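KLLA0C04147p (Kluyveromyces lactis, PDB 5H2A) probably binds and transfers sterols as a member of the oxysterol-binding protein family, this chain being its ankyrin-repeat domain. Local coordinates at residues 65-70 / 108-113; 159-164 / 200-205; 185-190 / 211-216. One frame throughout, in Å; residues are numbered along the deposited sequence.

Interaction 1. Residues 65-70 / 108-113; sequences SLIKDI and GDVVTV
Ile67 and Val110 meet methyl to methyl: CD1 of Ile67 lies 3.7 Å from CG2 of Val110, and the two side chains cross at about a right angle. A second, looser pair runs between their other branches, Ile67 CG2 standing 4.2 Å from Val110 CG1. Two branches on each side therefore share the contact. In Ile67, CG1 is anti to the carbonyl carbon (chi1 -68°), and the extended second torsion carries CD1 out to the valine.

Beside this apolar pair, Lys68 contributes its aliphatic chain. A single methyl, Val113 CG2, is approached at two points, by Lys68 CG at 3.9 Å and by Lys68 CE at the same distance. The methyl thus sits against a zigzag of methylenes that is extended beyond CG, and this chain too crosses the valine at about a right angle. Lys68 NZ stays 6.1 Å from Asp109 OD2, too far for a salt bridge, so any attraction would be long-range.

The backbones are correspondingly close, with CA of Lys68 7.2 Å from CA of Val113. Ile67 and Val110 are buried, Val113 is partly exposed and Lys68 exposed, so the contact passes from interior to surface between neighbouring residues of one helix and over about a turn of the other.

Outside the two segments, helix 54-61 backs the buried end: Ile67 rests on Leu55 and Ala58, and Val110 on Val59. Val110 also touches Ala102 of helix 98-104, the preceding helix of its own hairpin. Segment 108-113 falls in the predicted ankyrin repeat, and the packing of helix 64-74 against helix 108-115 through branched aliphatic side chains and the methylenes of a lysine is consistent with the side-by-side stacking of helices in an ankyrin-repeat array.

Interaction 2. Residues 159-164 / 200-205; sequences EFRQAF and HEFVKK
The segments of helices 139-165 and 198-204 run nearly parallel, 8° between their directions, but their axes come no closer than 13.7 Å, so long side chains must span the gap.

Arg161 and Glu201 do so from opposite directions. The arginine grips the carboxylate end-on with two nitrogens, one to each oxygen. NH1 of Arg161 gives the straighter bond, 2.8 Å to OE1 of Glu201 at 177°, within the guanidinium plane and onto the syn lone pair. NH2 of Arg161 reaches Glu201 OE2 at 2.9 Å, also on the syn side but with the oxygen tilted out of the guanidinium plane, and the angle falls to 148°. The flat groups are nearly coplanar. Glu201 arrives as an extended chain, whereas Arg161 bends at its second and third torsions to turn its end toward the acid.

Alongside the salt bridge lies an aromatic pair. Phe164 CD1 is 3.8 Å from Phe202 CE2, and the ring centroids are 5.7 Å apart in an oblique arrangement. CZ of Phe202 also comes to 3.8 Å from NH2 of Arg161, which joins the polar and apolar halves. Deeper in, Ile214 of helix 208-215 packs on both phenylalanines. Within helix 139-165, CE2 of Phe164 sits over the centre of one face of the Phe160 ring.

Glu201 OE2 has a second cationic partner in Lys205 NZ, 2.8 Å away on its anti lone pair. The syn pair of bonds restrains rotation of the carboxylate, and the lysine adds to that grip from the other side of OE2. Two cations against one acid make a network that would probably keep Glu201 ionised, with its negative charge shared between arginine and lysine.

Interaction 3. Residues 185-190 / 211-216; sequences LDINGM and CRWILD
One methyl, CD1 of Ile187, carries the whole close contact between the loop and helix 208-215. It lies 3.8 Å from CZ3 of Trp213 and 3.9 Å from CG2 of Ile214, entering the angle between two consecutive side chains of the helix. It meets the indole obliquely, at the six-membered ring, and its side chain is also oblique to that of Ile214. The extended course of the isoleucine puts the methyl there: CG1 is anti to the backbone N (chi1 -160°) and the second torsion is extended as well, which sends CD1 well out from the loop. Ile214 answers with CG2, its branch anti to the backbone N. Both helix residues are buried, and the spacing of 3.8 to 3.9 Å is that of ordinary van der Waals packing.

The loop side is more open: Ile187 and Asn188 are partly exposed and Asp186 is exposed. The carboxylate of Asp186 acts within the turn: OD1 of Asp186 accepts from N of Asn188 at 2.9 Å, an Asx turn in which the donor stands 45° out of the carboxylate plane. A type I beta turn from Asp186 to Gly189 is closed by Gly189 N and Asp186 O, 3.0 Å apart. Together these two bonds shape the bend from which Ile187 projects inward. Asn188 secures the turn to the stretch beyond the helix, pairing through OD1 with Asp220 N and through ND2 with Gly218 O.

Trp213 has a polar end too, and its NE1 bonds to Asn173 OD1 of helix 169-176, while its ring stacks with His217. Phe160 of helix 139-165 touches the indole, and Ile214 packs on Val198 of helix 198-204. The turn thus packs against helix 208-215 where these three helices converge, in an all-helical surrounding without strands.

Interactions 2 and 3 belong to one region, their centres about 9 Å apart, while interaction 1 lies on the opposite side of the chain's centre, its centre about 38 and 36 Å from theirs. Helix 139-165, which follows helix 108-115, spans the two regions. Interactions 2 and 3 alternate along the chain and touch directly, with Cys211 SG 3.3 Å from Phe202 O. Their chemistry differs with depth: interaction 3 is a buried, wholly apolar contact of a turn with a helix, whereas interaction 2 couples buried rings to partly exposed charges. Interaction 1 is a partly buried helix pair, apolar throughout, with a lysine chain at its surface end.

Interaction 1. Residues 65-70 / 108-113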
loop_
_atom_site.group_PDB
_atom_site.type_symbol
_atom_site.label_atom_id
_atom_site.label_comp_id
_atom_site.label_asym_id
_atom_site.label_seq_id
_atom_site.Cartn_x
_atom_site.Cartn_y
_atom_site.Cartn_z
ATOM N N SER A 65 6.489 20.667 13.672
ATOM C CA SER A 65 7.042 21.456 12.572
ATOM C C SER A 65 8.216 20.737 11.908
ATOM O O SER A 65 8.359 20.763 10.677
ATOM C CB SER A 65 7.477 22.832 13.069
ATOM O OG SER A 65 8.466 22.713 14.088
ATOM N N LEU A 66 9.074 20.105 12.706
ATOM C CA LEU A 66 10.200 19.371 12.133
ATOM C C LEU A 66 9.728 18.104 11.430
ATOM O O LEU A 66 10.243 17.755 10.358
ATOM C CB LEU A 66 11.224 19.044 13.217
ATOM C CG LEU A 66 12.434 18.191 12.809
ATOM C CD1 LEU A 66 13.196 18.798 11.636
ATOM C CD2 LEU A 66 13.347 18.026 14.009
ATOM N N ILE A 67 8.747 17.411 12.009
ATOM C CA ILE A 67 8.172 16.238 11.350
ATOM C C ILE A 67 7.619 16.613 9.984
ATOM O O ILE A 67 7.871 15.927 8.983
ATOM C CB ILE A 67 7.096 15.600 12.246
ATOM C CG1 ILE A 67 7.756 14.984 13.480
ATOM C CG2 ILE A 67 6.295 14.544 11.447
ATOM C CD1 ILE A 67 6.773 14.688 14.606
ATOM N N LYS A 68 6.892 17.734 9.903
ATOM C CA LYS A 68 6.362 18.175 8.607
ATOM C C LYS A 68 7.459 18.415 7.587
ATOM O O LYS A 68 7.313 18.060 6.407
ATOM C CB LYS A 68 5.534 19.449 8.770
ATOM C CG LYS A 68 4.171 19.192 9.377
ATOM C CD LYS A 68 3.523 20.504 9.824
ATOM C CE LYS A 68 2.242 20.252 10.588
ATOM N NZ LYS A 68 1.596 21.551 10.949
ATOM N N ASP A 69 8.546 19.057 8.007
ATOM C CA ASP A 69 9.653 19.314 7.094
ATOM C C ASP A 69 10.281 18.013 6.600
ATOM O O ASP A 69 10.646 17.896 5.420
ATOM C CB ASP A 69 10.715 20.176 7.795
ATOM C CG ASP A 69 10.306 21.645 7.920
ATOM O OD1 ASP A 69 9.463 22.101 7.127
ATOM O OD2 ASP A 69 10.842 22.345 8.819
ATOM N N ILE A 70 10.491 17.053 7.509
ATOM C CA ILE A 70 11.043 15.759 7.110
ATOM C C ILE A 70 10.120 15.080 6.105
ATOM O O ILE A 70 10.567 14.543 5.082
ATOM C CB ILE A 70 11.267 14.864 8.347
ATOM C CG1 ILE A 70 12.426 15.395 9.207
ATOM C CG2 ILE A 70 11.529 13.414 7.924
ATOM C CD1 ILE A 70 12.415 14.786 10.630
ATOM N N GLY A 108 -2.241 13.793 17.458
ATOM C CA GLY A 108 -3.275 13.938 16.449
ATOM C C GLY A 108 -2.811 14.707 15.228
ATOM O O GLY A 108 -3.155 14.361 14.101
ATOM N N ASP A 109 -2.015 15.766 15.436
ATOM C CA ASP A 109 -1.568 16.572 14.303
ATOM C C ASP A 109 -0.636 15.778 13.396
ATOM O O ASP A 109 -0.696 15.907 12.170
ATOM C CB ASP A 109 -0.891 17.854 14.801
ATOM C CG ASP A 109 0.184 17.607 15.891
ATOM O OD1 ASP A 109 0.300 16.482 16.471
ATOM O OD2 ASP A 109 0.914 18.584 16.184
ATOM N N VAL A 110 0.235 14.957 13.989
ATOM C CA VAL A 110 1.143 14.117 13.207
ATOM C C VAL A 110 0.364 13.023 12.479
ATOM O O VAL A 110 0.650 12.705 11.318
ATOM C CB VAL A 110 2.221 13.526 14.142
ATOM C CG1 VAL A 110 3.139 12.555 13.376
ATOM C CG2 VAL A 110 3.032 14.651 14.786
ATOM N N VAL A 111 -0.642 12.440 13.144
ATOM C CA VAL A 111 -1.487 11.445 12.483
ATOM C C VAL A 111 -2.113 12.035 11.224
ATOM O O VAL A 111 -2.134 11.404 10.163
ATOM C CB VAL A 111 -2.560 10.928 13.456
ATOM C CG1 VAL A 111 -3.606 10.131 12.700
ATOM C CG2 VAL A 111 -1.907 10.052 14.559
ATOM N N THR A 112 -2.604 13.268 11.318
ATOM C CA THR A 112 -3.206 13.925 10.161
ATOM C C THR A 112 -2.205 14.107 9.023
ATOM O O THR A 112 -2.525 13.833 7.860
ATOM C CB THR A 112 -3.789 15.271 10.590
ATOM O OG1 THR A 112 -4.876 15.035 11.492
ATOM C CG2 THR A 112 -4.300 16.050 9.388
ATOM N N VAL A 113 -0.998 14.585 9.333
ATOM C CA VAL A 113 0.035 14.745 8.300
ATOM C C VAL A 113 0.315 13.416 7.607
ATOM O O VAL A 113 0.423 13.336 6.376
ATOM C CB VAL A 113 1.316 15.327 8.923
ATOM C CG1 VAL A 113 2.491 15.264 7.926
ATOM C CG2 VAL A 113 1.084 16.773 9.378
#

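Interaction 2. Residues 159-164 / 200-205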
loop_
_atom_site.group_PDB
_atom_site.type_symbol
_atom_site.label_atom_id
_atom_site.label_comp_id
_atom_site.label_asym_id
_atom_site.label_seq_id
_atom_site.Cartn_x
_atom_site.Cartn_y
_atom_site.Cartn_z
ATOM N N GLU A 159 -12.394 5.904 -8.151
ATOM C CA GLU A 159 -11.339 5.905 -9.161
ATOM C C GLU A 159 -11.204 4.531 -9.827
ATOM O O GLU A 159 -11.030 4.442 -11.052
ATOM C CB GLU A 159 -10.017 6.341 -8.522
ATOM C CG GLU A 159 -8.863 6.405 -9.512
ATOM C CD GLU A 159 -7.585 6.995 -8.911
ATOM O OE1 GLU A 159 -6.543 6.990 -9.599
ATOM O OE2 GLU A 159 -7.626 7.471 -7.759
ATOM N N PHE A 160 -11.292 3.451 -9.033
ATOM C CA PHE A 160 -11.254 2.086 -9.569
ATOM C C PHE A 160 -12.373 1.879 -10.589
ATOM O O PHE A 160 -12.140 1.409 -11.710
ATOM C CB PHE A 160 -11.381 1.100 -8.396
ATOM C CG PHE A 160 -10.827 -0.302 -8.653
ATOM C CD1 PHE A 160 -9.691 -0.512 -9.409
ATOM C CD2 PHE A 160 -11.416 -1.401 -8.026
ATOM C CE1 PHE A 160 -9.182 -1.807 -9.579
ATOM C CE2 PHE A 160 -10.912 -2.687 -8.190
ATOM C CZ PHE A 160 -9.797 -2.890 -8.965
ATOM N N ARG A 161 -13.600 2.253 -10.216
ATOM C CA ARG A 161 -14.742 2.123 -11.123
ATOM C C ARG A 161 -14.532 2.929 -12.404
ATOM O O ARG A 161 -14.861 2.466 -13.506
ATOM C CB ARG A 161 -16.009 2.559 -10.380
ATOM C CG ARG A 161 -17.321 2.459 -11.159
ATOM C CD ARG A 161 -17.655 1.004 -11.496
ATOM N NE ARG A 161 -17.327 0.690 -12.888
ATOM C CZ ARG A 161 -17.672 -0.449 -13.475
ATOM N NH1 ARG A 161 -18.327 -1.368 -12.768
ATOM N NH2 ARG A 161 -17.366 -0.661 -14.749
ATOM N N GLN A 162 -13.959 4.131 -12.280
ATOM C CA GLN A 162 -13.672 4.958 -13.448
ATOM C C GLN A 162 -12.654 4.296 -14.376
ATOM O O GLN A 162 -12.785 4.351 -15.608
ATOM C CB GLN A 162 -13.167 6.331 -12.989
ATOM C CG GLN A 162 -13.118 7.364 -14.112
ATOM C CD GLN A 162 -14.480 7.571 -14.766
ATOM O OE1 GLN A 162 -15.491 7.739 -14.081
ATOM N NE2 GLN A 162 -14.511 7.549 -16.098
ATOM N N ALA A 163 -11.610 3.695 -13.810
ATOM C CA ALA A 163 -10.631 3.008 -14.640
ATOM C C ALA A 163 -11.263 1.849 -15.399
ATOM O O ALA A 163 -10.919 1.615 -16.563
ATOM C CB ALA A 163 -9.453 2.509 -13.790
ATOM N N PHE A 164 -12.181 1.104 -14.761
ATOM C CA PHE A 164 -12.911 0.072 -15.499
ATOM C C PHE A 164 -13.776 0.694 -16.596
ATOM O O PHE A 164 -13.824 0.180 -17.721
ATOM C CB PHE A 164 -13.793 -0.762 -14.558
ATOM C CG PHE A 164 -13.030 -1.812 -13.771
ATOM C CD1 PHE A 164 -12.443 -2.883 -14.417
ATOM C CD2 PHE A 164 -12.918 -1.717 -12.393
ATOM C CE1 PHE A 164 -11.747 -3.852 -13.707
ATOM C CE2 PHE A 164 -12.225 -2.681 -11.665
ATOM C CZ PHE A 164 -11.636 -3.747 -12.321
ATOM N N HIS A 200 -18.582 -10.661 -13.473
ATOM C CA HIS A 200 -19.817 -10.923 -14.219
ATOM C C HIS A 200 -20.035 -9.879 -15.301
ATOM O O HIS A 200 -20.420 -10.202 -16.436
ATOM C CB HIS A 200 -21.029 -10.915 -13.293
ATOM C CG HIS A 200 -21.045 -12.042 -12.323
ATOM N ND1 HIS A 200 -20.586 -11.903 -11.034
ATOM C CD2 HIS A 200 -21.458 -13.325 -12.446
ATOM C CE1 HIS A 200 -20.713 -13.056 -10.402
ATOM N NE2 HIS A 200 -21.245 -13.932 -11.234
ATOM N N GLU A 201 -19.852 -8.612 -14.932
ATOM C CA GLU A 201 -20.105 -7.494 -15.831
ATOM C C GLU A 201 -19.276 -7.612 -17.105
ATOM O O GLU A 201 -19.801 -7.483 -18.221
ATOM C CB GLU A 201 -19.801 -6.183 -15.091
ATOM C CG GLU A 201 -19.783 -4.964 -15.989
ATOM C CD GLU A 201 -19.295 -3.699 -15.281
ATOM O OE1 GLU A 201 -19.111 -3.726 -14.046
ATOM O OE2 GLU A 201 -19.087 -2.683 -15.979
ATOM N N PHE A 202 -17.973 -7.863 -16.964
ATOM C CA PHE A 202 -17.131 -7.891 -18.147
ATOM C C PHE A 202 -17.136 -9.233 -18.856
ATOM O O PHE A 202 -16.802 -9.281 -20.045
ATOM C CB PHE A 202 -15.711 -7.445 -17.787
ATOM C CG PHE A 202 -15.641 -5.967 -17.502
ATOM C CD1 PHE A 202 -15.571 -5.055 -18.553
ATOM C CD2 PHE A 202 -15.751 -5.492 -16.208
ATOM C CE1 PHE A 202 -15.557 -3.682 -18.306
ATOM C CE2 PHE A 202 -15.750 -4.117 -15.937
ATOM C CZ PHE A 202 -15.643 -3.207 -16.997
ATOM N N VAL A 203 -17.534 -10.314 -18.185
ATOM C CA VAL A 203 -17.827 -11.536 -18.934
ATOM C C VAL A 203 -19.007 -11.302 -19.872
ATOM O O VAL A 203 -18.961 -11.663 -21.053
ATOM C CB VAL A 203 -18.090 -12.728 -17.997
ATOM C CG1 VAL A 203 -18.746 -13.880 -18.805
ATOM C CG2 VAL A 203 -16.803 -13.180 -17.338
ATOM N N LYS A 204 -20.076 -10.684 -19.365
ATOM C CA LYS A 204 -21.232 -10.419 -20.218
ATOM C C LYS A 204 -20.890 -9.449 -21.338
ATOM O O LYS A 204 -21.425 -9.573 -22.447
ATOM C CB LYS A 204 -22.399 -9.889 -19.379
ATOM C CG LYS A 204 -23.070 -10.978 -18.541
ATOM C CD LYS A 204 -24.341 -10.484 -17.849
ATOM C CE LYS A 204 -24.066 -9.479 -16.756
ATOM N NZ LYS A 204 -25.324 -9.152 -16.015
ATOM N N LYS A 205 -19.983 -8.500 -21.080
ATOM C CA LYS A 205 -19.499 -7.594 -22.113
ATOM C C LYS A 205 -18.554 -8.267 -23.105
ATOM O O LYS A 205 -18.174 -7.621 -24.088
ATOM C CB LYS A 205 -18.799 -6.396 -21.466
ATOM C CG LYS A 205 -19.774 -5.386 -20.841
ATOM C CD LYS A 205 -19.006 -4.350 -20.014
ATOM C CE LYS A 205 -19.935 -3.242 -19.499
ATOM N NZ LYS A 205 -19.118 -2.220 -18.769
#

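Interaction 3. Residues 185-190 / 211-216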
loop_
_atom_site.group_PDB
_atom_site.type_symbol
_atom_site.label_atom_id
_atom_site.label_comp_id
_atom_site.label_asym_id
_atom_site.label_seq_id
_atom_site.Cartn_x
_atom_site.Cartn_y
_atom_site.Cartn_z
ATOM N N LEU A 185 -9.502 -2.144 -1.583
ATOM C CA LEU A 185 -10.426 -2.395 -2.685
ATOM C C LEU A 185 -10.832 -3.864 -2.680
ATOM O O LEU A 185 -10.029 -4.741 -2.346
ATOM C CB LEU A 185 -9.777 -2.037 -4.019
ATOM C CG LEU A 185 -9.482 -0.562 -4.272
ATOM C CD1 LEU A 185 -8.565 -0.428 -5.481
ATOM C CD2 LEU A 185 -10.795 0.214 -4.510
ATOM N N ASP A 186 -12.081 -4.126 -3.037
ATOM C CA ASP A 186 -12.613 -5.485 -3.109
ATOM C C ASP A 186 -13.064 -5.682 -4.552
ATOM O O ASP A 186 -14.170 -5.276 -4.923
ATOM C CB ASP A 186 -13.771 -5.680 -2.132
ATOM C CG ASP A 186 -14.319 -7.100 -2.142
ATOM O OD1 ASP A 186 -13.856 -7.930 -2.951
ATOM O OD2 ASP A 186 -15.223 -7.379 -1.334
ATOM N N ILE A 187 -12.208 -6.294 -5.372
ATOM C CA ILE A 187 -12.570 -6.496 -6.771
ATOM C C ILE A 187 -13.751 -7.447 -6.911
ATOM O O ILE A 187 -14.354 -7.525 -7.987
ATOM C CB ILE A 187 -11.325 -6.971 -7.557
ATOM C CG1 ILE A 187 -11.487 -6.728 -9.068
ATOM C CG2 ILE A 187 -11.017 -8.444 -7.276
ATOM C CD1 ILE A 187 -10.200 -7.032 -9.828
ATOM N N ASN A 188 -14.124 -8.146 -5.839
ATOM C CA ASN A 188 -15.260 -9.063 -5.865
ATOM C C ASN A 188 -16.517 -8.481 -5.236
ATOM O O ASN A 188 -17.474 -9.224 -4.985
ATOM C CB ASN A 188 -14.864 -10.374 -5.191
ATOM C CG ASN A 188 -13.767 -11.088 -5.963
ATOM O OD1 ASN A 188 -13.968 -11.472 -7.117
ATOM N ND2 ASN A 188 -12.596 -11.223 -5.358
ATOM N N GLY A 189 -16.549 -7.173 -4.988
ATOM C CA GLY A 189 -17.748 -6.560 -4.433
ATOM C C GLY A 189 -18.908 -6.592 -5.422
ATOM O O GLY A 189 -18.733 -6.431 -6.629
ATOM N N MET A 190 -20.115 -6.788 -4.894
ATOM C CA MET A 190 -21.315 -6.891 -5.715
ATOM C C MET A 190 -22.002 -5.533 -5.809
ATOM O O MET A 190 -22.281 -4.901 -4.788
ATOM C CB MET A 190 -22.276 -7.934 -5.143
ATOM C CG MET A 190 -23.524 -8.144 -5.989
ATOM S SD MET A 190 -24.646 -9.405 -5.331
ATOM C CE MET A 190 -23.523 -10.785 -5.107
ATOM N N CYS A 211 -11.493 -8.955 -18.603
ATOM C CA CYS A 211 -11.643 -10.192 -17.833
ATOM C C CYS A 211 -10.290 -10.770 -17.438
ATOM O O CYS A 211 -10.117 -11.235 -16.308
ATOM C CB CYS A 211 -12.444 -11.224 -18.619
ATOM S SG CYS A 211 -14.179 -10.788 -18.713
ATOM N N ARG A 212 -9.327 -10.778 -18.363
ATOM C CA ARG A 212 -7.995 -11.282 -18.021
ATOM C C ARG A 212 -7.376 -10.475 -16.884
ATOM O O ARG A 212 -6.796 -11.046 -15.948
ATOM C CB ARG A 212 -7.087 -11.251 -19.253
ATOM C CG ARG A 212 -6.150 -12.448 -19.341
ATOM C CD ARG A 212 -5.070 -12.269 -20.406
ATOM N NE ARG A 212 -5.600 -12.135 -21.759
ATOM C CZ ARG A 212 -6.142 -13.131 -22.453
ATOM N NH1 ARG A 212 -6.252 -14.339 -21.914
ATOM N NH2 ARG A 212 -6.580 -12.915 -23.683
ATOM N N TRP A 213 -7.479 -9.150 -16.957
ATOM C CA TRP A 213 -6.937 -8.290 -15.910
ATOM C C TRP A 213 -7.610 -8.569 -14.576
ATOM O O TRP A 213 -6.938 -8.704 -13.538
ATOM C CB TRP A 213 -7.096 -6.810 -16.299
ATOM C CG TRP A 213 -6.314 -5.949 -15.355
ATOM C CD1 TRP A 213 -5.013 -5.551 -15.501
ATOM C CD2 TRP A 213 -6.744 -5.460 -14.077
ATOM N NE1 TRP A 213 -4.618 -4.807 -14.404
ATOM C CE2 TRP A 213 -5.659 -4.743 -13.513
ATOM C CE3 TRP A 213 -7.944 -5.546 -13.355
ATOM C CZ2 TRP A 213 -5.741 -4.118 -12.270
ATOM C CZ3 TRP A 213 -8.025 -4.918 -12.127
ATOM C CH2 TRP A 213 -6.928 -4.219 -11.592
ATOM N N ILE A 214 -8.947 -8.662 -14.578
ATOM C CA ILE A 214 -9.667 -8.953 -13.339
ATOM C C ILE A 214 -9.209 -10.290 -12.762
ATOM O O ILE A 214 -8.907 -10.399 -11.568
ATOM C CB ILE A 214 -11.187 -8.938 -13.583
ATOM C CG1 ILE A 214 -11.658 -7.518 -13.911
ATOM C CG2 ILE A 214 -11.936 -9.476 -12.370
ATOM C CD1 ILE A 214 -13.060 -7.486 -14.535
ATOM N N LEU A 215 -9.122 -11.325 -13.612
ATOM C CA LEU A 215 -8.719 -12.643 -13.107
ATOM C C LEU A 215 -7.267 -12.653 -12.636
ATOM O O LEU A 215 -6.907 -13.449 -11.761
ATOM C CB LEU A 215 -8.945 -13.716 -14.172
ATOM C CG LEU A 215 -10.417 -14.026 -14.471
ATOM C CD1 LEU A 215 -10.559 -14.960 -15.678
ATOM C CD2 LEU A 215 -11.132 -14.598 -13.249
ATOM N N ASP A 216 -6.420 -11.784 -13.185
ATOM C CA ASP A 216 -5.046 -11.691 -12.697
ATOM C C ASP A 216 -4.911 -10.844 -11.442
ATOM O O ASP A 216 -3.805 -10.753 -10.899
ATOM C CB ASP A 216 -4.129 -11.131 -13.781
ATOM C CG ASP A 216 -3.929 -12.097 -14.923
ATOM O OD1 ASP A 216 -4.253 -13.295 -14.753
ATOM O OD2 ASP A 216 -3.445 -11.664 -15.990
#